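Local atomic coordinates of putative oxidoreductase molybdopterin-binding subunit (Sulfolobus tokodaii, PDB entry 4ZOH), a protein that probably oxidises aldehyde-type substrates at a molybdenum centre held by pterin cytosine dinucleotide, as the large subunit of an iron-sulfur-containing molybdenum hydroxylase. Residues Val37-Pro42 / Lys71-Val76; His43-Val48 / Glu101-Asp106; Ser184-His189 / Ser217-His222; Val378-Gly383 / Pro564-Gly569; Val560-Thr565 / Lys660-Thr665. One frame throughout, in Å; residues are numbered along the deposited sequence.

Contact 1 (Val37-Pro42 / Lys71-Val76)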
# COMPACT_ATOMS: atom_id res chain seq x y z
N VAL A 37 9.15 25.10 0.70
CA VAL A 37 9.91 26.31 0.36
C VAL A 37 10.80 26.57 1.55
O VAL A 37 10.35 26.45 2.71
CB VAL A 37 8.98 27.56 0.10
CG1 VAL A 37 9.79 28.80 -0.33
CG2 VAL A 37 7.91 27.23 -0.95
N ARG A 38 12.07 26.86 1.29
CA ARG A 38 13.07 27.07 2.40
C ARG A 38 13.71 28.47 2.37
O ARG A 38 13.78 29.10 1.28
CB ARG A 38 14.19 26.02 2.27
CG ARG A 38 13.66 24.62 2.65
CD ARG A 38 14.66 23.54 2.18
NE ARG A 38 14.05 22.22 2.26
CZ ARG A 38 13.83 21.53 3.35
NH1 ARG A 38 14.20 21.95 4.54
NH2 ARG A 38 13.27 20.31 3.23
N SER A 39 14.13 28.96 3.54
CA SER A 39 14.74 30.30 3.64
C SER A 39 15.97 30.37 2.75
O SER A 39 16.85 29.45 2.78
CB SER A 39 15.10 30.67 5.06
OG SER A 39 15.55 32.02 5.06
N LYS A 40 16.03 31.41 1.93
CA LYS A 40 17.29 31.69 1.25
C LYS A 40 18.19 32.61 2.08
O LYS A 40 19.30 32.90 1.68
CB LYS A 40 17.09 32.20 -0.16
CG LYS A 40 16.48 33.59 -0.15
CD LYS A 40 16.94 34.37 -1.38
CE LYS A 40 15.79 34.71 -2.31
NZ LYS A 40 16.30 35.07 -3.68
N TYR A 41 17.76 33.01 3.27
CA TYR A 41 18.58 33.88 4.14
C TYR A 41 18.83 33.30 5.51
O TYR A 41 18.00 32.54 6.02
CB TYR A 41 17.90 35.26 4.31
CG TYR A 41 17.88 36.07 3.02
CD1 TYR A 41 19.07 36.58 2.47
CD2 TYR A 41 16.66 36.38 2.36
CE1 TYR A 41 19.04 37.34 1.30
CE2 TYR A 41 16.62 37.14 1.19
CZ TYR A 41 17.81 37.63 0.69
OH TYR A 41 17.82 38.36 -0.47
N PRO A 42 20.00 33.64 6.11
CA PRO A 42 20.31 33.15 7.46
C PRO A 42 19.42 33.67 8.56
O PRO A 42 19.20 32.97 9.60
CB PRO A 42 21.77 33.61 7.68
CG PRO A 42 22.05 34.60 6.58
CD PRO A 42 21.16 34.26 5.44
N LYS A 71 6.81 34.14 11.28
CA LYS A 71 7.32 35.56 11.15
C LYS A 71 8.81 35.71 10.94
O LYS A 71 9.27 36.72 10.35
CB LYS A 71 7.05 36.38 12.41
CG LYS A 71 6.05 35.83 13.38
CD LYS A 71 4.69 36.42 13.10
CE LYS A 71 3.87 36.35 14.38
NZ LYS A 71 2.44 36.36 13.96
N GLU A 72 9.59 34.75 11.46
CA GLU A 72 11.03 34.92 11.49
C GLU A 72 11.77 33.59 11.22
O GLU A 72 11.64 32.62 12.01
CB GLU A 72 11.44 35.52 12.84
CG GLU A 72 12.88 36.09 12.90
CD GLU A 72 13.22 36.59 14.31
OE1 GLU A 72 12.28 37.00 15.05
OE2 GLU A 72 14.41 36.53 14.73
N THR A 73 12.53 33.59 10.13
CA THR A 73 13.38 32.47 9.78
C THR A 73 14.82 32.67 10.29
O THR A 73 15.39 33.75 10.08
CB THR A 73 13.38 32.19 8.27
OG1 THR A 73 14.22 31.04 8.03
CG2 THR A 73 13.86 33.36 7.47
N THR A 74 15.39 31.60 10.87
CA THR A 74 16.69 31.57 11.51
C THR A 74 17.86 30.78 10.88
O THR A 74 18.91 30.66 11.54
CB THR A 74 16.56 31.15 12.95
OG1 THR A 74 15.79 29.94 13.01
CG2 THR A 74 15.85 32.25 13.79
N TYR A 75 17.71 30.27 9.64
CA TYR A 75 18.81 29.59 8.91
C TYR A 75 18.42 29.36 7.49
O TYR A 75 17.24 29.07 7.21
CB TYR A 75 19.22 28.23 9.59
CG TYR A 75 18.16 27.17 9.78
CD1 TYR A 75 18.06 26.09 8.88
CD2 TYR A 75 17.22 27.24 10.81
CE1 TYR A 75 17.11 25.10 9.04
CE2 TYR A 75 16.26 26.26 10.98
CZ TYR A 75 16.22 25.16 10.08
OH TYR A 75 15.27 24.15 10.24
N VAL A 76 19.36 29.55 6.57
CA VAL A 76 19.22 29.05 5.20
C VAL A 76 18.85 27.55 5.28
O VAL A 76 19.45 26.78 6.09
CB VAL A 76 20.48 29.27 4.42
CG1 VAL A 76 20.34 28.89 2.93
CG2 VAL A 76 20.88 30.73 4.57
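Thr73 turns both branches of its side chain to Ser39: OG1 lies 3.1 Å from Ser39 CB, and the methyl CG2 comes within 3.2 Å of Ser39 OG. The Thr73 hydroxyl has its polar partner in Gln78 OE1, so toward Ser39 it acts by shape. Ser39 meanwhile bends its own hydroxyl back along its chain. With OG opposite the backbone N (chi1 -174°), it donates to Tyr41 O over 2.7 Å, lying in the carbonyl plane on a lone pair, and so ties down the bend at the end of strand 32-38; a serine is small enough to do this beneath a threonine. Tyr75 meets residues 37-42 with its backbone: its O sits 3.4 Å from Ser39 CB, while its ring packs on Ala285 and Pro327. Val76 covers the rest of the bend. Its CA makes a C-H...O contact of 3.4 Å with Ser39 O, and CG1 lies beside the same oxygen. The other methyl, CG2, reaches Pro42 CD at 3.6 Å, the two side chains running side by side in the same direction. Beta-branching lets one valine serve the carbonyl and the proline together. Strand 32-38 belongs to a large mixed sheet and strand 72-73 to a small antiparallel one, and this buried junction joins the two where the chain passes between them, within the a/b hammerhead domain of the aldehyde oxidase and xanthine dehydrogenase family.

Contact 2 (His43-Val48 / Glu101-Asp106)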
# COMPACT_ATOMS: atom_id res chain seq x y z
N HIS A 43 18.93 34.90 8.39
CA HIS A 43 18.08 35.56 9.42
C HIS A 43 17.25 36.66 8.78
O HIS A 43 17.77 37.59 8.18
CB HIS A 43 18.88 36.15 10.58
CG HIS A 43 18.08 36.39 11.83
ND1 HIS A 43 18.57 37.10 12.92
CD2 HIS A 43 16.82 36.02 12.16
CE1 HIS A 43 17.66 37.11 13.88
NE2 HIS A 43 16.59 36.46 13.45
N ALA A 44 15.93 36.49 8.85
CA ALA A 44 14.99 37.37 8.12
C ALA A 44 13.62 37.30 8.73
O ALA A 44 13.21 36.24 9.30
CB ALA A 44 14.91 37.07 6.64
N ARG A 45 12.93 38.44 8.64
CA ARG A 45 11.48 38.42 8.81
C ARG A 45 10.86 38.02 7.52
O ARG A 45 11.40 38.33 6.45
CB ARG A 45 10.91 39.74 9.38
CG ARG A 45 11.10 39.68 10.87
CD ARG A 45 10.33 40.75 11.60
NE ARG A 45 10.79 40.80 12.99
CZ ARG A 45 11.80 41.54 13.43
NH1 ARG A 45 12.53 42.34 12.61
NH2 ARG A 45 12.09 41.46 14.74
N ILE A 46 9.77 37.26 7.63
CA ILE A 46 9.11 36.72 6.43
C ILE A 46 7.59 36.96 6.36
O ILE A 46 6.91 36.89 7.38
CB ILE A 46 9.38 35.18 6.28
CG1 ILE A 46 9.20 34.46 7.62
CG2 ILE A 46 10.77 34.92 5.63
CD1 ILE A 46 8.66 33.02 7.47
N LYS A 47 7.11 37.17 5.15
CA LYS A 47 5.66 37.13 4.82
C LYS A 47 5.53 36.28 3.61
O LYS A 47 6.26 36.48 2.62
CB LYS A 47 5.05 38.51 4.47
CG LYS A 47 4.46 39.24 5.66
CD LYS A 47 3.52 40.38 5.22
CE LYS A 47 2.05 39.96 5.34
NZ LYS A 47 1.10 40.83 4.58
N VAL A 48 4.64 35.33 3.72
CA VAL A 48 4.40 34.41 2.64
C VAL A 48 2.95 34.52 2.29
O VAL A 48 2.11 34.39 3.17
CB VAL A 48 4.67 32.93 3.04
CG1 VAL A 48 4.75 32.13 1.78
CG2 VAL A 48 5.94 32.76 3.84
N GLU A 101 8.12 37.45 1.18
CA GLU A 101 8.68 38.75 1.39
C GLU A 101 9.65 38.65 2.58
O GLU A 101 9.26 38.29 3.73
CB GLU A 101 7.57 39.83 1.52
CG GLU A 101 7.94 41.03 2.41
CD GLU A 101 6.73 41.84 2.96
OE1 GLU A 101 6.69 42.09 4.21
OE2 GLU A 101 5.83 42.20 2.17
N TYR A 102 10.91 38.96 2.29
CA TYR A 102 11.99 38.93 3.28
C TYR A 102 12.43 40.32 3.80
O TYR A 102 12.62 41.22 3.03
CB TYR A 102 13.23 38.28 2.65
CG TYR A 102 13.18 36.79 2.25
CD1 TYR A 102 13.40 35.79 3.20
CD2 TYR A 102 13.05 36.41 0.91
CE1 TYR A 102 13.46 34.42 2.80
CE2 TYR A 102 13.08 35.08 0.51
CZ TYR A 102 13.30 34.09 1.48
OH TYR A 102 13.38 32.78 1.11
N GLU A 103 12.61 40.44 5.09
CA GLU A 103 13.36 41.55 5.69
C GLU A 103 14.64 41.01 6.33
O GLU A 103 14.58 40.43 7.41
CB GLU A 103 12.50 42.27 6.74
CG GLU A 103 11.34 42.99 6.09
CD GLU A 103 10.23 43.38 7.06
OE1 GLU A 103 10.42 43.40 8.33
OE2 GLU A 103 9.17 43.72 6.49
N GLU A 104 15.77 41.19 5.65
CA GLU A 104 17.04 40.63 6.07
C GLU A 104 17.42 41.24 7.38
O GLU A 104 17.39 42.45 7.49
CB GLU A 104 18.11 40.91 5.07
CG GLU A 104 18.18 39.92 3.95
CD GLU A 104 19.06 40.50 2.88
OE1 GLU A 104 20.24 40.07 2.74
OE2 GLU A 104 18.58 41.44 2.22
N LEU A 105 17.66 40.39 8.38
CA LEU A 105 18.18 40.78 9.67
C LEU A 105 19.63 40.41 9.78
O LEU A 105 20.21 39.71 8.91
CB LEU A 105 17.41 40.13 10.80
CG LEU A 105 15.92 40.32 10.63
CD1 LEU A 105 15.19 39.41 11.60
CD2 LEU A 105 15.56 41.81 10.84
N ASP A 106 20.22 40.91 10.86
CA ASP A 106 21.59 40.60 11.14
C ASP A 106 21.64 39.16 11.73
O ASP A 106 20.74 38.73 12.49
CB ASP A 106 22.23 41.67 12.10
CG ASP A 106 23.79 41.59 12.15
OD1 ASP A 106 24.44 41.09 11.18
OD2 ASP A 106 24.37 42.03 13.16
O HOH W 1 12.18 43.50 10.15
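His43 ND1 donates to Asp106 O over 2.7 Å, at an N-H...O angle of 156°, with the oxygen slightly tilted from the ring plane. CG stands anti to the backbone N (chi1 -160°), which carries the ring across to Leu105 and Asp106. The other ring nitrogen, NE2, bonds to Glu72 OE2, so the imidazole is held at both ends. Over one face of the ring lies Leu105 CD1, a CH-pi contact 3.9 Å from the centroid, offset toward the rim. The other methyl of this leucine, CD2, touches Arg45 NH1 at 3.5 Å, its side chain crossing the arginine at about a right angle. Between the two chains runs an antiparallel pairing, strand 44-48 with strand 101-104, on one side of the small three-stranded sheet of the hammerhead domain. Arg45 and Glu103 form a hydrogen-bonded pair, Arg45 N to Glu103 O being 2.9 Å and Glu103 N to Arg45 O 2.8 Å, and Lys47 pairs likewise with Glu101. The charged side chains of these four share an exposed face, where long polar residues suit the solvent. There a water in the guanidinium plane accepts from Arg45 NH1 and donates to Glu103 OE1, and Lys47 and Glu101 lie alongside each other. On the opposite face Ala44, Ile46 and Tyr102 pack together, with Glu104 at its exposed end: Ile46 CG2 approaches Tyr102 CD1 obliquely at 3.7 Å, Ala44 CB sits at the same ring's edge, and Tyr102 OH bonds to Lys40 N.

Contact 3 (Ser184-His189 / Ser217-His222)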
# COMPACT_ATOMS: atom_id res chain seq x y z
N SER A 184 10.99 7.60 7.11
CA SER A 184 12.36 7.14 7.13
C SER A 184 12.91 7.65 8.45
O SER A 184 13.44 8.75 8.54
CB SER A 184 13.16 7.64 5.90
OG SER A 184 14.49 7.11 5.93
N THR A 185 12.67 6.90 9.49
CA THR A 185 13.00 7.38 10.82
C THR A 185 13.83 6.31 11.54
O THR A 185 13.85 5.15 11.07
CB THR A 185 11.71 7.68 11.64
OG1 THR A 185 12.06 8.27 12.88
CG2 THR A 185 10.88 6.43 11.89
N GLN A 186 14.43 6.65 12.70
CA GLN A 186 15.20 5.65 13.51
C GLN A 186 14.37 4.86 14.52
O GLN A 186 14.85 3.91 15.15
CB GLN A 186 16.44 6.27 14.16
CG GLN A 186 17.42 6.77 13.12
CD GLN A 186 18.71 7.30 13.70
OE1 GLN A 186 19.26 8.29 13.18
NE2 GLN A 186 19.18 6.71 14.77
N SER A 187 13.09 5.23 14.67
CA SER A 187 12.24 4.53 15.61
C SER A 187 10.80 4.89 15.33
O SER A 187 10.44 6.04 15.52
CB SER A 187 12.54 4.96 17.07
OG SER A 187 11.68 4.30 17.99
N ALA A 188 9.97 3.90 15.02
CA ALA A 188 8.53 4.18 14.82
C ALA A 188 7.86 4.67 16.17
O ALA A 188 7.08 5.59 16.16
CB ALA A 188 7.81 2.97 14.27
N HIS A 189 8.24 4.10 17.30
CA HIS A 189 7.55 4.31 18.55
C HIS A 189 7.86 5.69 19.11
O HIS A 189 6.94 6.35 19.61
CB HIS A 189 7.90 3.19 19.53
CG HIS A 189 7.84 1.82 18.89
ND1 HIS A 189 6.65 1.14 18.72
CD2 HIS A 189 8.82 1.02 18.39
CE1 HIS A 189 6.90 -0.04 18.14
NE2 HIS A 189 8.21 -0.13 17.94
N SER A 217 21.00 11.10 12.00
CA SER A 217 20.21 12.12 11.35
C SER A 217 18.67 11.97 11.39
O SER A 217 18.01 12.93 11.00
CB SER A 217 20.69 12.34 9.93
OG SER A 217 20.16 11.35 9.09
N LYS A 218 18.14 10.79 11.80
CA LYS A 218 16.70 10.47 11.73
C LYS A 218 16.13 10.08 13.13
O LYS A 218 15.04 9.48 13.27
CB LYS A 218 16.41 9.39 10.65
CG LYS A 218 16.71 9.85 9.21
CD LYS A 218 16.70 8.71 8.16
CE LYS A 218 17.21 9.20 6.83
NZ LYS A 218 17.08 8.11 5.78
N ILE A 219 16.91 10.38 14.18
CA ILE A 219 16.37 10.23 15.54
C ILE A 219 15.20 11.20 15.79
O ILE A 219 14.09 10.79 16.15
CB ILE A 219 17.44 10.49 16.62
CG1 ILE A 219 18.62 9.52 16.45
CG2 ILE A 219 16.79 10.41 18.02
CD1 ILE A 219 19.75 9.79 17.49
N ILE A 220 15.47 12.49 15.55
CA ILE A 220 14.50 13.52 15.86
C ILE A 220 13.38 13.48 14.82
O ILE A 220 13.56 12.92 13.71
CB ILE A 220 15.18 14.93 15.86
CG1 ILE A 220 15.65 15.38 14.46
CG2 ILE A 220 16.30 14.93 16.89
CD1 ILE A 220 16.15 16.82 14.44
N ALA A 221 12.23 14.04 15.19
CA ALA A 221 11.22 14.40 14.16
C ALA A 221 11.64 15.72 13.61
O ALA A 221 11.89 16.66 14.37
CB ALA A 221 9.81 14.52 14.78
N HIS A 222 11.70 15.79 12.31
CA HIS A 222 12.07 16.95 11.66
C HIS A 222 10.92 17.94 11.45
O HIS A 222 9.79 17.51 11.41
CB HIS A 222 12.63 16.55 10.31
CG HIS A 222 13.99 15.96 10.43
ND1 HIS A 222 15.13 16.72 10.28
CD2 HIS A 222 14.40 14.72 10.76
CE1 HIS A 222 16.20 15.96 10.46
NE2 HIS A 222 15.78 14.74 10.78
O HOH W 2 13.13 8.20 15.74
O HOH W 3 11.79 10.79 12.71
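The flat carboxamide of Gln186 lies against the side chain of Ile219, NE2 reaching Ile219 CG1 at 3.3 Å. At its other corner OE1 accepts from Lys218 N over 3.1 Å, the donor tilted 24° from the amide plane, while NE2 bonds to Thr481 O. The second flat group, the His222 imidazole, has Ile220 CG1 over one face and Ser217 O at its edge, in the ring plane, 2.9 Å from NE2; this bond folds the loop 217-222 back on itself. Gln186 also pairs through its backbone: its N donates to Lys218 O from well above the carbonyl plane, so one residue grips both ends of the Lys218 backbone. A leucine in place of Gln186 would probably leave Lys218 N and Thr481 O without their mates. The extended Lys218 side chain runs past Ser184 O, and NZ donates to Ser184 OG over 2.8 Å. Thr185 OG1 adds water bridges: one water links it to Ile219 O, another accepts from it and donates to Ile220 O. Close to the molybdenum, about 5 Å from the Ile219 side chain, the loop is thus fixed by polar bonds. The buried ammonium of Lys218 also bonds to Glu166 O and Gly213 O, and as Ser184 OG bonds in turn to Glu166 OE2, the nearby carboxylate probably helps it keep its charge.

Contact 4 (Val378-Gly383 / Pro564-Gly569)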
# COMPACT_ATOMS: atom_id res chain seq x y z
N VAL A 378 32.29 9.43 34.83
CA VAL A 378 31.87 8.26 33.99
C VAL A 378 32.50 6.97 34.56
O VAL A 378 33.72 6.86 34.66
CB VAL A 378 32.34 8.41 32.54
CG1 VAL A 378 31.67 7.35 31.66
CG2 VAL A 378 32.11 9.83 32.04
N THR A 379 31.68 6.01 34.91
CA THR A 379 32.21 4.72 35.30
C THR A 379 32.45 3.78 34.10
O THR A 379 31.51 3.34 33.41
CB THR A 379 31.30 4.05 36.33
OG1 THR A 379 31.29 4.88 37.50
CG2 THR A 379 31.81 2.63 36.73
N TYR A 380 33.72 3.50 33.86
CA TYR A 380 34.14 2.53 32.90
C TYR A 380 34.00 1.21 33.60
O TYR A 380 34.69 0.94 34.60
CB TYR A 380 35.57 2.79 32.54
CG TYR A 380 35.89 4.15 31.99
CD1 TYR A 380 34.94 4.98 31.31
CD2 TYR A 380 37.20 4.64 32.10
CE1 TYR A 380 35.29 6.25 30.84
CE2 TYR A 380 37.56 5.89 31.61
CZ TYR A 380 36.61 6.68 30.97
OH TYR A 380 37.05 7.91 30.48
N ASP A 381 33.11 0.34 33.09
CA ASP A 381 32.62 -0.75 33.95
C ASP A 381 33.42 -2.03 34.02
O ASP A 381 33.45 -2.68 35.11
CB ASP A 381 31.17 -1.11 33.64
CG ASP A 381 30.93 -1.44 32.11
OD1 ASP A 381 31.80 -1.17 31.22
OD2 ASP A 381 29.81 -1.95 31.85
N SER A 382 33.99 -2.46 32.89
CA SER A 382 34.61 -3.79 32.86
C SER A 382 35.57 -3.84 31.68
O SER A 382 35.44 -3.06 30.72
CB SER A 382 33.60 -4.95 32.80
OG SER A 382 33.10 -4.96 31.49
N GLY A 383 36.58 -4.70 31.84
CA GLY A 383 37.65 -4.88 30.87
C GLY A 383 39.00 -4.56 31.48
O GLY A 383 39.14 -4.44 32.70
N PRO A 564 25.44 3.33 31.37
CA PRO A 564 25.92 2.88 30.06
C PRO A 564 27.18 1.94 30.20
O PRO A 564 28.06 2.23 31.01
CB PRO A 564 26.31 4.20 29.35
CG PRO A 564 25.60 5.30 30.10
CD PRO A 564 25.01 4.75 31.38
N THR A 565 27.21 0.82 29.49
CA THR A 565 28.37 -0.08 29.43
C THR A 565 29.41 0.47 28.47
O THR A 565 29.06 1.07 27.43
CB THR A 565 27.94 -1.49 29.07
OG1 THR A 565 28.99 -2.42 29.36
CG2 THR A 565 27.49 -1.61 27.57
N THR A 566 30.69 0.29 28.81
CA THR A 566 31.78 1.03 28.13
C THR A 566 32.77 0.12 27.36
O THR A 566 33.57 -0.57 28.01
CB THR A 566 32.56 1.90 29.15
OG1 THR A 566 33.12 1.03 30.17
CG2 THR A 566 31.62 2.99 29.82
N PRO A 567 32.70 0.05 25.98
CA PRO A 567 33.77 -0.68 25.26
C PRO A 567 34.95 0.25 25.14
O PRO A 567 34.81 1.45 25.39
CB PRO A 567 33.17 -0.89 23.86
CG PRO A 567 32.29 0.32 23.67
CD PRO A 567 31.64 0.49 25.04
N TYR A 568 36.08 -0.29 24.69
CA TYR A 568 37.33 0.46 24.55
C TYR A 568 38.17 -0.27 23.51
O TYR A 568 37.95 -1.46 23.23
CB TYR A 568 38.08 0.52 25.92
CG TYR A 568 38.35 -0.86 26.52
CD1 TYR A 568 39.60 -1.50 26.34
CD2 TYR A 568 37.35 -1.57 27.20
CE1 TYR A 568 39.83 -2.77 26.88
CE2 TYR A 568 37.56 -2.84 27.72
CZ TYR A 568 38.81 -3.44 27.54
OH TYR A 568 39.02 -4.71 28.02
N GLY A 569 39.16 0.41 22.94
CA GLY A 569 40.11 -0.30 22.12
C GLY A 569 41.22 0.57 21.65
O GLY A 569 41.33 1.71 22.07
O HOH W 4 28.94 4.47 31.92
O HOH W 5 29.73 1.63 33.43
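Asp381 makes the tight centre of this contact, its carboxylate set among the polar groups of Thr565 and Thr566. Thr566 OG1 at 2.8 Å and Thr566 N at 3.0 Å both donate to Asp381 OD1, reaching it from the same face, above the carboxylate plane. The other oxygen, OD2, uses its syn lone pair to accept from Thr565 OG1 over 2.7 Å. The group is delivered there because CG stands between the backbone N and carbonyl carbon (chi1 54°), and two successive threonines supply the short hydroxyls it needs. Lys668 adds a salt bridge to OD1, and its NZ also bonds to Thr566 O and Ser382 O. An asparagine in place of this aspartate would probably turn its NH2 toward one of these donors and leave Lys668 without its countercharge. Packing is close again at Gly383, whose CA lies 3.2 Å from Tyr568 OH; any side chain here would run into Tyr568 CE2 and, at these backbone angles, jam against the carbonyl O of Ser382, and the phenol bonds to Asn384 N just beyond. On the other flank of Thr566, CG2 touches the edge of the Tyr380 ring, 4.1 Å from CD1. Looser is the far end, where Thr379 O and Pro564 O stand 4.3 Å apart and are bridged by two waters. The arrangement joins the small hairpin 372-373/379-380 to the loop leading into strand 568-577 of the molybdopterin cofactor-binding domain, with the Thr565 side chain about 8 Å from the pterin cytosine dinucleotide.

Contact 5 (Val560-Thr565 / Lys660-Thr665)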
# COMPACT_ATOMS: atom_id res chain seq x y z
N VAL A 560 16.36 -0.68 31.99
CA VAL A 560 17.84 -0.60 32.10
C VAL A 560 18.20 0.05 33.46
O VAL A 560 18.07 1.25 33.63
CB VAL A 560 18.44 0.19 30.93
CG1 VAL A 560 19.97 0.43 31.11
CG2 VAL A 560 18.13 -0.51 29.59
N LYS A 561 18.65 -0.78 34.41
CA LYS A 561 19.07 -0.30 35.72
C LYS A 561 20.54 0.13 35.78
O LYS A 561 20.89 0.96 36.58
CB LYS A 561 18.73 -1.34 36.80
CG LYS A 561 17.25 -1.36 37.10
CD LYS A 561 16.77 -2.75 37.46
CE LYS A 561 15.80 -2.73 38.65
NZ LYS A 561 15.58 -4.12 39.14
N GLN A 562 21.39 -0.36 34.88
CA GLN A 562 22.82 -0.12 34.96
C GLN A 562 23.15 1.13 34.20
O GLN A 562 22.42 1.55 33.31
CB GLN A 562 23.64 -1.31 34.43
CG GLN A 562 23.25 -2.68 34.99
CD GLN A 562 22.03 -3.28 34.30
OE1 GLN A 562 21.20 -2.59 33.61
NE2 GLN A 562 21.88 -4.57 34.48
N PRO A 563 24.28 1.76 34.54
CA PRO A 563 24.63 2.86 33.70
C PRO A 563 25.20 2.38 32.30
O PRO A 563 25.36 1.16 32.03
CB PRO A 563 25.66 3.61 34.54
CG PRO A 563 26.34 2.55 35.33
CD PRO A 563 25.26 1.57 35.65
N PRO A 564 25.44 3.33 31.37
CA PRO A 564 25.92 2.88 30.06
C PRO A 564 27.18 1.94 30.20
O PRO A 564 28.06 2.23 31.01
CB PRO A 564 26.31 4.20 29.35
CG PRO A 564 25.60 5.30 30.10
CD PRO A 564 25.01 4.75 31.38
N THR A 565 27.21 0.82 29.49
CA THR A 565 28.37 -0.08 29.43
C THR A 565 29.41 0.47 28.47
O THR A 565 29.06 1.07 27.43
CB THR A 565 27.94 -1.49 29.07
OG1 THR A 565 28.99 -2.42 29.36
CG2 THR A 565 27.49 -1.61 27.57
N LYS A 660 32.85 -7.98 29.86
CA LYS A 660 31.42 -8.07 29.49
C LYS A 660 30.59 -6.97 30.18
O LYS A 660 31.01 -6.38 31.21
CB LYS A 660 30.83 -9.43 29.80
CG LYS A 660 31.49 -10.62 29.07
CD LYS A 660 31.10 -11.95 29.70
CE LYS A 660 29.60 -12.13 29.87
NZ LYS A 660 29.23 -13.24 30.82
N SER A 661 29.43 -6.69 29.61
CA SER A 661 28.53 -5.70 30.17
C SER A 661 27.77 -6.40 31.29
O SER A 661 27.80 -7.63 31.38
CB SER A 661 27.56 -5.20 29.07
OG SER A 661 26.59 -6.18 28.87
N PRO A 662 27.08 -5.65 32.17
CA PRO A 662 26.24 -6.42 33.15
C PRO A 662 24.93 -7.00 32.56
O PRO A 662 24.19 -7.69 33.26
CB PRO A 662 25.93 -5.40 34.26
CG PRO A 662 26.26 -4.04 33.67
CD PRO A 662 27.20 -4.22 32.50
N HIS A 663 24.64 -6.72 31.29
CA HIS A 663 23.34 -7.13 30.71
C HIS A 663 23.31 -8.62 30.38
O HIS A 663 24.37 -9.24 30.15
CB HIS A 663 23.07 -6.27 29.45
CG HIS A 663 23.11 -4.79 29.74
ND1 HIS A 663 22.15 -4.14 30.50
CD2 HIS A 663 24.02 -3.85 29.40
CE1 HIS A 663 22.44 -2.84 30.57
NE2 HIS A 663 23.59 -2.65 29.93
N PRO A 664 22.11 -9.21 30.31
CA PRO A 664 21.99 -10.64 30.02
C PRO A 664 22.68 -11.08 28.72
O PRO A 664 22.97 -12.25 28.57
CB PRO A 664 20.46 -10.90 29.93
CG PRO A 664 19.85 -9.79 30.71
CD PRO A 664 20.82 -8.60 30.68
N THR A 665 22.96 -10.18 27.80
CA THR A 665 23.66 -10.59 26.58
C THR A 665 25.18 -10.59 26.83
O THR A 665 25.89 -11.21 26.06
CB THR A 665 23.36 -9.66 25.38
OG1 THR A 665 23.78 -8.33 25.73
CG2 THR A 665 21.87 -9.67 25.08
O HOH W 6 24.26 -0.35 29.75
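Gln562 and His663 pass antiparallel to one another, the amide turned 68° from the imidazole plane. Gln562 OE1 comes to 3.3 Å from His663 CE1, approaching the ring obliquely. The bend of the glutamine chain at chi2 (81°) brings its amide round to the ring, while CG stays behind on Pro662, 3.6 Å from Pro662 CG. This pair too is antiparallel, a plain apolar contact in which the proline's rigid ring presents a flank to a methylene chain. The Val560 side chain crosses the imidazole at a slant, Val560 CG1 lying 4.1 Å from His663 CE1. The ring's orientation rests on ND1, which bonds to Tyr558 OH; a water lies between NE2 and Pro563 O, though its link to the ring is doubtful. A histidine suits the place because its edge offers polar atoms and its carbons can take packing. At the other end Thr565 OG1 lies 3.1 Å from Ser661 CB; committed to Asp381 OD2, this hydroxyl meets Ser661 by packing. The hydroxyl of Ser661 looks inward instead, accepting from His663 N in an ST turn that shapes the bend 661-663, and bonding to Ser667 O. Loop 560-565 runs from strand 553-559 to strand 568-577, and loop 660-665 from strand 651-655 toward helix 673-688. Both lean on helix 486-512, Val560 on Ile489 and His663 on Thr488, with Pro664 on Ser492.

How the contacts relate
Contacts 1 and 2 lie together in the hammerhead domain, their centres about 7 Å apart, and share its small sheet: strand 72-73 of contact 1 flanks strand 44-48, which pairs with strand 101-104 in contact 2. Contact 1 is buried and packed by shape, whereas contact 2 is partly exposed, with regular backbone bonds and charged residues outward. Contact 3 is the most central of the five, buried near the molybdenum and rich in polar bonds. Contacts 4 and 5 are partly buried, across the chain's centre from contacts 1 and 2, and share Pro564 and Thr565; Ser382 OG bonding to Lys660 O links them. Contact 4 turns on one carboxylate gripped by hydroxyls, a backbone amide and an outside lysine; contact 5 is mostly van der Waals.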